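Local coordinates for 150aa long hypothetical histidine triad nucleotide-binding protein (Sulfolobus tokodaii, PDB 2EO4) that binds zinc and, as a histidine triad family member, is thought to act on nucleotides, perhaps as an adenylylsulfatase, at residues 71-76 against 101-106; 109-114 against 126-131; 26-31 against 117-122. All blocks are in the same frame, centred on the assembly; numbering follows the deposited sequence.

Interaction 1: residues 71-76 against 101-106; sequences DAVKAD and PTWEGD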
loop_
_atom_site.group_PDB
_atom_site.type_symbol
_atom_site.label_atom_id
_atom_site.label_comp_id
_atom_site.label_asym_id
_atom_site.label_seq_id
_atom_site.Cartn_x
_atom_site.Cartn_y
_atom_site.Cartn_z
ATOM N N ASP A 71 15.815 0.949 -9.000
ATOM C CA ASP A 71 17.163 0.852 -9.543
ATOM C C ASP A 71 17.151 0.928 -11.068
ATOM O O ASP A 71 17.913 1.690 -11.667
ATOM C CB ASP A 71 17.806 -0.463 -9.095
ATOM C CG ASP A 71 19.216 -0.637 -9.629
ATOM O OD1 ASP A 71 20.094 0.174 -9.265
ATOM O OD2 ASP A 71 19.438 -1.582 -10.413
ATOM N N ALA A 72 16.271 0.147 -11.687
ATOM C CA ALA A 72 16.163 0.086 -13.144
ATOM C C ALA A 72 15.841 1.406 -13.840
ATOM O O ALA A 72 16.465 1.743 -14.845
ATOM C CB ALA A 72 15.134 -0.970 -13.542
ATOM N N VAL A 73 14.870 2.154 -13.324
ATOM C CA VAL A 73 14.506 3.420 -13.949
ATOM C C VAL A 73 15.105 4.613 -13.214
ATOM O O VAL A 73 14.774 5.757 -13.509
ATOM C CB VAL A 73 12.967 3.597 -14.019
ATOM C CG1 VAL A 73 12.348 2.429 -14.768
ATOM C CG2 VAL A 73 12.388 3.709 -12.620
ATOM N N LYS A 74 15.995 4.334 -12.265
ATOM C CA LYS A 74 16.650 5.378 -11.479
ATOM C C LYS A 74 15.647 6.373 -10.907
ATOM O O LYS A 74 15.786 7.587 -11.062
ATOM C CB LYS A 74 17.688 6.114 -12.336
ATOM C CG LYS A 74 18.872 5.246 -12.737
ATOM C CD LYS A 74 19.635 4.766 -11.508
ATOM C CE LYS A 74 20.772 3.821 -11.883
ATOM N NZ LYS A 74 20.266 2.564 -12.504
ATOM N N ALA A 75 14.633 5.847 -10.233
ATOM C CA ALA A 75 13.606 6.688 -9.638
ATOM C C ALA A 75 14.084 7.301 -8.330
ATOM O O ALA A 75 14.903 6.716 -7.621
ATOM C CB ALA A 75 12.339 5.865 -9.393
ATOM N N ASP A 76 13.572 8.485 -8.017
ATOM C CA ASP A 76 13.920 9.159 -6.774
ATOM C C ASP A 76 12.913 8.754 -5.709
ATOM O O ASP A 76 13.176 8.860 -4.511
ATOM C CB ASP A 76 13.894 10.671 -6.964
ATOM C CG ASP A 76 14.979 11.146 -7.904
ATOM O OD1 ASP A 76 16.148 10.782 -7.662
ATOM O OD2 ASP A 76 14.663 11.865 -8.871
ATOM N N PRO A 101 6.626 4.767 -10.122
ATOM C CA PRO A 101 7.866 5.534 -9.962
ATOM C C PRO A 101 7.708 7.043 -10.101
ATOM O O PRO A 101 6.870 7.529 -10.861
ATOM C CB PRO A 101 8.772 4.967 -11.060
ATOM C CG PRO A 101 8.252 3.565 -11.255
ATOM C CD PRO A 101 6.755 3.795 -11.222
ATOM N N THR A 102 8.528 7.778 -9.360
ATOM C CA THR A 102 8.511 9.232 -9.419
ATOM C C THR A 102 9.948 9.738 -9.493
ATOM O O THR A 102 10.886 9.023 -9.136
ATOM C CB THR A 102 7.820 9.856 -8.179
ATOM O OG1 THR A 102 8.549 9.524 -6.992
ATOM C CG2 THR A 102 6.392 9.342 -8.051
ATOM N N TRP A 103 10.108 10.968 -9.966
ATOM C CA TRP A 103 11.424 11.590 -10.088
ATOM C C TRP A 103 11.309 13.045 -9.671
ATOM O O TRP A 103 10.259 13.666 -9.840
ATOM C CB TRP A 103 11.914 11.537 -11.539
ATOM C CG TRP A 103 12.138 10.156 -12.061
ATOM C CD1 TRP A 103 13.312 9.454 -12.054
ATOM C CD2 TRP A 103 11.157 9.292 -12.642
ATOM N NE1 TRP A 103 13.120 8.207 -12.597
ATOM C CE2 TRP A 103 11.807 8.081 -12.966
ATOM C CE3 TRP A 103 9.791 9.424 -12.921
ATOM C CZ2 TRP A 103 11.134 7.006 -13.554
ATOM C CZ3 TRP A 103 9.121 8.352 -13.507
ATOM C CH2 TRP A 103 9.797 7.161 -13.816
ATOM N N GLU A 104 12.385 13.593 -9.126
ATOM C CA GLU A 104 12.369 14.988 -8.724
ATOM C C GLU A 104 12.513 15.843 -9.977
ATOM O O GLU A 104 12.104 17.002 -10.006
ATOM C CB GLU A 104 13.489 15.257 -7.718
ATOM C CG GLU A 104 13.057 14.965 -6.286
ATOM C CD GLU A 104 14.217 14.796 -5.332
ATOM O OE1 GLU A 104 15.181 15.584 -5.423
ATOM O OE2 GLU A 104 14.157 13.880 -4.483
ATOM N N GLY A 105 13.077 15.245 -11.021
ATOM C CA GLY A 105 13.251 15.940 -12.282
ATOM C C GLY A 105 12.546 15.188 -13.396
ATOM O O GLY A 105 11.316 15.131 -13.434
ATOM N N ASP A 106 13.327 14.607 -14.302
ATOM C CA ASP A 106 12.785 13.839 -15.421
ATOM C C ASP A 106 13.412 12.449 -15.410
ATOM O O ASP A 106 14.498 12.260 -14.860
ATOM C CB ASP A 106 13.106 14.533 -16.748
ATOM C CG ASP A 106 12.519 15.928 -16.836
ATOM O OD1 ASP A 106 11.279 16.059 -16.772
ATOM O OD2 ASP A 106 13.300 16.895 -16.969
HETATM O O HOH W 1 12.160 11.866 -4.084
#
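D76 and W103 bring the two backbones closest, CA to CA 4.8 Å, where the exit of helix 52-72 meets the end of strand 97-102 with the touching parts running 69° apart. The helix stops in a Schellman motif whose positive-phi residue is K74, and the chain then leads through A75 and D76 into strand 77-84. D76 N donates to T102 O over 3.0 Å, just before that strand, which pairs with strand 97-102.

The indole of W103 packs against residues 73-75. Its NE1 gives a hydrogen bond to V73 O at 3.1 Å, and this acceptor lies at the edge, in the plane of the ring. A75 CB sits over one indole face, offset toward the rim, while V73 CG2 touches W103 CZ2 at 3.6 Å, the two side chains crossing at about a right angle. P101 CB closes the apolar side against V73 CG2 and A75 CB, and L33 adds to the packing on both V73 and W103.

Farther out, E104 carries a salt bridge to R86 of the second subunit, and T102 OG1 is hydrogen-bonded to S87 of that subunit. A nearly straight bond (173°) of 2.9 Å runs from E104 N to the anti side of D76 OD2.

Interaction 2: residues 109-114 against 126-131; sequences DIFKSF and ELLQKI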
loop_
_atom_site.group_PDB
_atom_site.type_symbol
_atom_site.label_atom_id
_atom_site.label_comp_id
_atom_site.label_asym_id
_atom_site.label_seq_id
_atom_site.Cartn_x
_atom_site.Cartn_y
_atom_site.Cartn_z
ATOM N N ASP A 109 17.564 9.412 -19.692
ATOM C CA ASP A 109 17.619 9.645 -21.131
ATOM C C ASP A 109 17.490 8.340 -21.906
ATOM O O ASP A 109 16.901 8.309 -22.988
ATOM C CB ASP A 109 18.938 10.329 -21.507
ATOM C CG ASP A 109 19.111 11.674 -20.832
ATOM O OD1 ASP A 109 18.251 12.558 -21.036
ATOM O OD2 ASP A 109 20.108 11.851 -20.099
ATOM N N ILE A 110 18.047 7.269 -21.348
ATOM C CA ILE A 110 17.997 5.954 -21.980
ATOM C C ILE A 110 16.577 5.643 -22.452
ATOM O O ILE A 110 16.377 4.895 -23.410
ATOM C CB ILE A 110 18.455 4.838 -21.004
ATOM C CG1 ILE A 110 19.919 5.047 -20.605
ATOM C CG2 ILE A 110 18.294 3.472 -21.658
ATOM C CD1 ILE A 110 20.168 6.263 -19.730
ATOM N N PHE A 111 15.597 6.229 -21.771
ATOM C CA PHE A 111 14.195 6.026 -22.111
ATOM C C PHE A 111 13.730 7.094 -23.088
ATOM O O PHE A 111 14.084 8.264 -22.954
ATOM C CB PHE A 111 13.340 6.081 -20.848
ATOM C CG PHE A 111 13.740 5.080 -19.812
ATOM C CD1 PHE A 111 13.580 3.721 -20.046
ATOM C CD2 PHE A 111 14.296 5.495 -18.607
ATOM C CE1 PHE A 111 13.967 2.786 -19.096
ATOM C CE2 PHE A 111 14.687 4.567 -17.648
ATOM C CZ PHE A 111 14.523 3.211 -17.892
ATOM N N LYS A 112 12.934 6.685 -24.069
ATOM C CA LYS A 112 12.423 7.610 -25.070
ATOM C C LYS A 112 11.044 8.137 -24.704
ATOM O O LYS A 112 10.621 8.045 -23.550
ATOM C CB LYS A 112 12.375 6.935 -26.444
ATOM C CG LYS A 112 13.739 6.788 -27.104
ATOM C CD LYS A 112 14.683 5.936 -26.270
ATOM C CE LYS A 112 16.111 6.039 -26.779
ATOM N NZ LYS A 112 16.626 7.434 -26.676
ATOM N N SER A 113 10.352 8.693 -25.693
ATOM C CA SER A 113 9.020 9.252 -25.495
ATOM C C SER A 113 8.121 8.348 -24.658
ATOM O O SER A 113 8.097 7.130 -24.835
ATOM C CB SER A 113 8.356 9.518 -26.847
ATOM O OG SER A 113 8.197 8.314 -27.578
ATOM N N PHE A 114 7.384 8.964 -23.742
ATOM C CA PHE A 114 6.464 8.248 -22.870
ATOM C C PHE A 114 5.153 9.023 -22.848
ATOM O O PHE A 114 5.149 10.242 -22.674
ATOM C CB PHE A 114 7.034 8.161 -21.450
ATOM C CG PHE A 114 6.116 7.488 -20.468
ATOM C CD1 PHE A 114 5.961 6.104 -20.472
ATOM C CD2 PHE A 114 5.384 8.240 -19.554
ATOM C CE1 PHE A 114 5.086 5.482 -19.580
ATOM C CE2 PHE A 114 4.506 7.628 -18.659
ATOM C CZ PHE A 114 4.357 6.245 -18.674
ATOM N N GLU A 126 9.012 -3.991 -23.862
ATOM C CA GLU A 126 10.148 -4.888 -24.014
ATOM C C GLU A 126 11.368 -4.376 -23.251
ATOM O O GLU A 126 12.022 -5.134 -22.538
ATOM C CB GLU A 126 10.474 -5.066 -25.500
ATOM C CG GLU A 126 9.286 -5.563 -26.311
ATOM C CD GLU A 126 9.619 -5.782 -27.771
ATOM O OE1 GLU A 126 10.249 -4.887 -28.376
ATOM O OE2 GLU A 126 9.241 -6.843 -28.315
ATOM N N LEU A 127 11.662 -3.088 -23.387
ATOM C CA LEU A 127 12.809 -2.504 -22.704
ATOM C C LEU A 127 12.643 -2.468 -21.187
ATOM O O LEU A 127 13.539 -2.877 -20.447
ATOM C CB LEU A 127 13.070 -1.087 -23.214
ATOM C CG LEU A 127 14.240 -0.363 -22.544
ATOM C CD1 LEU A 127 15.520 -1.167 -22.732
ATOM C CD2 LEU A 127 14.387 1.028 -23.133
ATOM N N LEU A 128 11.501 -1.971 -20.722
ATOM C CA LEU A 128 11.259 -1.892 -19.286
ATOM C C LEU A 128 11.319 -3.259 -18.625
ATOM O O LEU A 128 11.884 -3.406 -17.544
ATOM C CB LEU A 128 9.900 -1.239 -19.008
ATOM C CG LEU A 128 9.924 0.277 -18.801
ATOM C CD1 LEU A 128 10.734 0.600 -17.550
ATOM C CD2 LEU A 128 10.522 0.963 -20.020
ATOM N N GLN A 129 10.734 -4.257 -19.277
ATOM C CA GLN A 129 10.738 -5.612 -18.743
ATOM C C GLN A 129 12.172 -6.110 -18.578
ATOM O O GLN A 129 12.549 -6.626 -17.530
ATOM C CB GLN A 129 9.987 -6.551 -19.685
ATOM C CG GLN A 129 10.058 -8.017 -19.283
ATOM C CD GLN A 129 9.467 -8.937 -20.329
ATOM O OE1 GLN A 129 9.887 -8.927 -21.487
ATOM N NE2 GLN A 129 8.492 -9.742 -19.928
ATOM N N LYS A 130 12.968 -5.942 -19.627
ATOM C CA LYS A 130 14.354 -6.394 -19.606
ATOM C C LYS A 130 15.226 -5.697 -18.557
ATOM O O LYS A 130 15.972 -6.359 -17.835
ATOM C CB LYS A 130 14.956 -6.244 -21.011
ATOM C CG LYS A 130 14.253 -7.116 -22.055
ATOM C CD LYS A 130 14.684 -6.780 -23.482
ATOM C CE LYS A 130 13.844 -7.531 -24.511
ATOM N NZ LYS A 130 13.975 -9.012 -24.404
ATOM N N ILE A 131 15.136 -4.374 -18.451
ATOM C CA ILE A 131 15.952 -3.670 -17.469
ATOM C C ILE A 131 15.502 -3.944 -16.035
ATOM O O ILE A 131 16.330 -4.056 -15.133
ATOM C CB ILE A 131 15.957 -2.145 -17.705
ATOM C CG1 ILE A 131 14.535 -1.596 -17.623
ATOM C CG2 ILE A 131 16.579 -1.832 -19.058
ATOM C CD1 ILE A 131 14.478 -0.094 -17.681
#
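F111 brings its CD1, CE1 and CZ atoms up to L127, L128 and I131, a ridge of apolar side chains on helix 122-143, so that the loop following the last strand of the histidine triad fold packs on the helix chiefly through one aromatic side chain. The first shell is wholly apolar. F111 and I131 reach toward each other tip to tip: I131 CD1 arrives in the plane of the ring, at its edge, and lies 3.2 Å from F111 CE1, a tight fit. L128 crosses the aromatic side chain at about a right angle and offers CD2 to F111 CE1 at 4.0 Å. The third partner, L127, comes in obliquely, its CD2 being 4.2 Å from F111 CD1.

The second shell is the helix itself. Its regular backbone, with I131 N bonded to L127 O at 3.0 Å, sets these two residues one turn apart, so both meet the same ring. In I131, CG1 lies between the backbone N and the carbonyl carbon (chi1 60°), an uncommon placement on a helix, and an extended chi2 (173°) then carries CD1 outward to the F111 edge.

Farther out, L33 packs on F111, and Q129 NE2 ties the helix to F15 by a hydrogen bond to F15 O. On the ring itself, I131 CD1 touches a second atom, F111 CZ, at 3.3 Å, which sets the methyl opposite the CE1-CZ edge, roughly equidistant from both atoms.

Interaction 3: residues 26-31 against 117-122; sequences LDKYPV and RKEQEK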
loop_
_atom_site.group_PDB
_atom_site.type_symbol
_atom_site.label_atom_id
_atom_site.label_comp_id
_atom_site.label_asym_id
_atom_site.label_seq_id
_atom_site.Cartn_x
_atom_site.Cartn_y
_atom_site.Cartn_z
ATOM N N LEU A 26 3.979 -5.361 -15.862
ATOM C CA LEU A 26 3.965 -3.950 -16.232
ATOM C C LEU A 26 2.525 -3.529 -16.492
ATOM O O LEU A 26 1.749 -4.281 -17.088
ATOM C CB LEU A 26 4.794 -3.704 -17.502
ATOM C CG LEU A 26 6.314 -3.831 -17.393
ATOM C CD1 LEU A 26 6.947 -3.615 -18.763
ATOM C CD2 LEU A 26 6.840 -2.810 -16.402
ATOM N N ASP A 27 2.165 -2.336 -16.026
ATOM C CA ASP A 27 0.816 -1.818 -16.238
ATOM C C ASP A 27 0.700 -1.503 -17.727
ATOM O O ASP A 27 1.606 -0.899 -18.307
ATOM C CB ASP A 27 0.607 -0.542 -15.413
ATOM C CG ASP A 27 -0.848 -0.089 -15.391
ATOM O OD1 ASP A 27 -1.419 0.161 -16.473
ATOM O OD2 ASP A 27 -1.419 0.017 -14.288
ATOM N N LYS A 28 -0.399 -1.918 -18.350
ATOM C CA LYS A 28 -0.588 -1.666 -19.778
ATOM C C LYS A 28 -0.805 -0.185 -20.104
ATOM O O LYS A 28 -0.433 0.273 -21.182
ATOM C CB LYS A 28 -1.764 -2.490 -20.316
ATOM C CG LYS A 28 -2.020 -2.295 -21.813
ATOM C CD LYS A 28 -3.140 -3.201 -22.320
ATOM C CE LYS A 28 -3.414 -2.952 -23.798
ATOM N NZ LYS A 28 -4.466 -3.852 -24.352
ATOM N N TYR A 29 -1.406 0.557 -19.179
ATOM C CA TYR A 29 -1.663 1.987 -19.375
ATOM C C TYR A 29 -0.996 2.712 -18.203
ATOM O O TYR A 29 -1.667 3.334 -17.377
ATOM C CB TYR A 29 -3.173 2.248 -19.360
ATOM C CG TYR A 29 -3.965 1.390 -20.330
ATOM C CD1 TYR A 29 -4.122 1.765 -21.662
ATOM C CD2 TYR A 29 -4.564 0.203 -19.905
ATOM C CE1 TYR A 29 -4.860 0.979 -22.550
ATOM C CE2 TYR A 29 -5.302 -0.588 -20.782
ATOM C CZ TYR A 29 -5.448 -0.193 -22.100
ATOM O OH TYR A 29 -6.199 -0.965 -22.961
ATOM N N PRO A 30 0.341 2.656 -18.135
ATOM C CA PRO A 30 1.143 3.272 -17.070
ATOM C C PRO A 30 0.959 4.751 -16.767
ATOM O O PRO A 30 0.905 5.585 -17.668
ATOM C CB PRO A 30 2.575 2.956 -17.496
ATOM C CG PRO A 30 2.488 3.000 -18.975
ATOM C CD PRO A 30 1.211 2.230 -19.247
ATOM N N VAL A 31 0.874 5.056 -15.476
ATOM C CA VAL A 31 0.743 6.430 -15.004
ATOM C C VAL A 31 2.103 7.097 -15.175
ATOM O O VAL A 31 2.199 8.287 -15.478
ATOM C CB VAL A 31 0.343 6.463 -13.514
ATOM C CG1 VAL A 31 0.563 7.854 -12.935
ATOM C CG2 VAL A 31 -1.112 6.054 -13.366
ATOM N N ARG A 117 -0.478 7.650 -18.786
ATOM C CA ARG A 117 -1.834 7.110 -18.729
ATOM C C ARG A 117 -2.375 6.466 -20.002
ATOM O O ARG A 117 -3.558 6.138 -20.074
ATOM C CB ARG A 117 -2.802 8.203 -18.261
ATOM C CG ARG A 117 -2.505 8.708 -16.859
ATOM C CD ARG A 117 -3.458 9.817 -16.441
ATOM N NE ARG A 117 -3.190 10.266 -15.078
ATOM C CZ ARG A 117 -2.052 10.828 -14.684
ATOM N NH1 ARG A 117 -1.065 11.015 -15.550
ATOM N NH2 ARG A 117 -1.896 11.196 -13.419
ATOM N N LYS A 118 -1.519 6.275 -20.999
ATOM C CA LYS A 118 -1.951 5.661 -22.251
ATOM C C LYS A 118 -1.156 4.394 -22.548
ATOM O O LYS A 118 -0.177 4.094 -21.868
ATOM C CB LYS A 118 -1.780 6.649 -23.406
ATOM C CG LYS A 118 -2.653 7.893 -23.301
ATOM C CD LYS A 118 -2.408 8.835 -24.473
ATOM C CE LYS A 118 -3.369 10.015 -24.453
ATOM N NZ LYS A 118 -3.266 10.804 -23.195
ATOM N N GLU A 119 -1.591 3.647 -23.558
ATOM C CA GLU A 119 -0.889 2.431 -23.955
ATOM C C GLU A 119 0.372 2.903 -24.669
ATOM O O GLU A 119 0.323 3.852 -25.451
ATOM C CB GLU A 119 -1.747 1.608 -24.916
ATOM C CG GLU A 119 -1.208 0.218 -25.205
ATOM C CD GLU A 119 -2.033 -0.521 -26.243
ATOM O OE1 GLU A 119 -3.263 -0.300 -26.294
ATOM O OE2 GLU A 119 -1.456 -1.330 -26.997
ATOM N N GLN A 120 1.500 2.253 -24.397
ATOM C CA GLN A 120 2.762 2.638 -25.019
ATOM C C GLN A 120 3.053 1.769 -26.234
ATOM O O GLN A 120 2.325 0.819 -26.522
ATOM C CB GLN A 120 3.918 2.488 -24.022
ATOM C CG GLN A 120 3.681 3.143 -22.671
ATOM C CD GLN A 120 3.456 4.635 -22.772
ATOM O OE1 GLN A 120 4.281 5.366 -23.326
ATOM N NE2 GLN A 120 2.334 5.100 -22.231
ATOM N N GLU A 121 4.122 2.102 -26.950
ATOM C CA GLU A 121 4.519 1.319 -28.111
ATOM C C GLU A 121 5.170 0.047 -27.580
ATOM O O GLU A 121 5.672 0.033 -26.457
ATOM C CB GLU A 121 5.517 2.104 -28.966
ATOM C CG GLU A 121 4.940 3.379 -29.559
ATOM C CD GLU A 121 3.676 3.123 -30.363
ATOM O OE1 GLU A 121 3.728 2.309 -31.308
ATOM O OE2 GLU A 121 2.632 3.735 -30.049
ATOM N N LYS A 122 5.151 -1.015 -28.377
ATOM C CA LYS A 122 5.729 -2.293 -27.974
ATOM C C LYS A 122 7.124 -2.160 -27.368
ATOM O O LYS A 122 7.447 -2.821 -26.379
ATOM C CB LYS A 122 5.791 -3.245 -29.173
ATOM C CG LYS A 122 6.387 -4.608 -28.843
ATOM C CD LYS A 122 6.547 -5.477 -30.083
ATOM C CE LYS A 122 5.211 -5.764 -30.749
ATOM N NZ LYS A 122 5.377 -6.608 -31.970
#
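P30 and R117 tie two irregular segments together through their backbones: R117 N donates to P30 O over 2.7 Å. Nearby, the chains approach through carbon donors as well. E119 CA points its hydrogen almost straight at K28 O, 3.5 Å away, and Y29 CA makes a similar contact with K118 O.

E119 shows how an extended side chain can use every one of its atoms. Its CB rests against the Y29 ring, 4.0 Å from Y29 CE1. Because CG is anti to the backbone N (chi1 -170°), it leaves toward K28 and lies 4.1 Å from K28 O. CD then passes K28 CE, and at the tip OE1 comes within 3.6 Å of that same CE. The charges themselves stay apart, K28 NZ to E119 OE1 being 4.2 Å, which is beyond a salt bridge; any attraction is therefore likely to be modest at this exposed surface. The carboxylate stands almost perpendicular to the Y29 ring, at 86°, while K28 CG lies over one face of that ring, offset toward its rim.

On the inner side, P30 CG packs on Q120 CG and NE2. Q120 NE2 donates to K115 O and to K118 O, the latter from above the carbonyl plane, and the hydroxyl of Y125 is hydrogen-bonded to both K28 O and Q120 N. At the other end, V31 CG1 sits over one face of the R117 guanidinium.

D27 OD1 accepts from Y29 N, forming an Asx turn. The side chain of V31 lies about 11 Å from that of H96, the predicted nucleotidylated histidine. Residues 26-31 form the loop between strands 22-26 and 36-40 of the antiparallel histidine triad sheet, covered here by the loop that leads into helix 122-143.

Overall arrangement
The three contacts follow the chain as it leaves the five-stranded antiparallel sheet and enters helix 122-143. Interactions 1 and 2 come one after the other along the chain, their centres about 13 Å apart, and touch where A72 and V73 pack on F111, L128 and I131. Interaction 3 lies about 12 Å from interaction 2 between centres; the two alternate along the chain and meet through F114 on P30 and Q120, and L26 on L128. Interaction 1 is nested inside the long loop that interaction 3 closes, about 17 Å away between centres and without touching it. Interaction 2 thus bridges the other two, joining the C-terminal helix to the ends of strand 22-26 and helix 52-72, while the second subunit reaches interaction 1 alone.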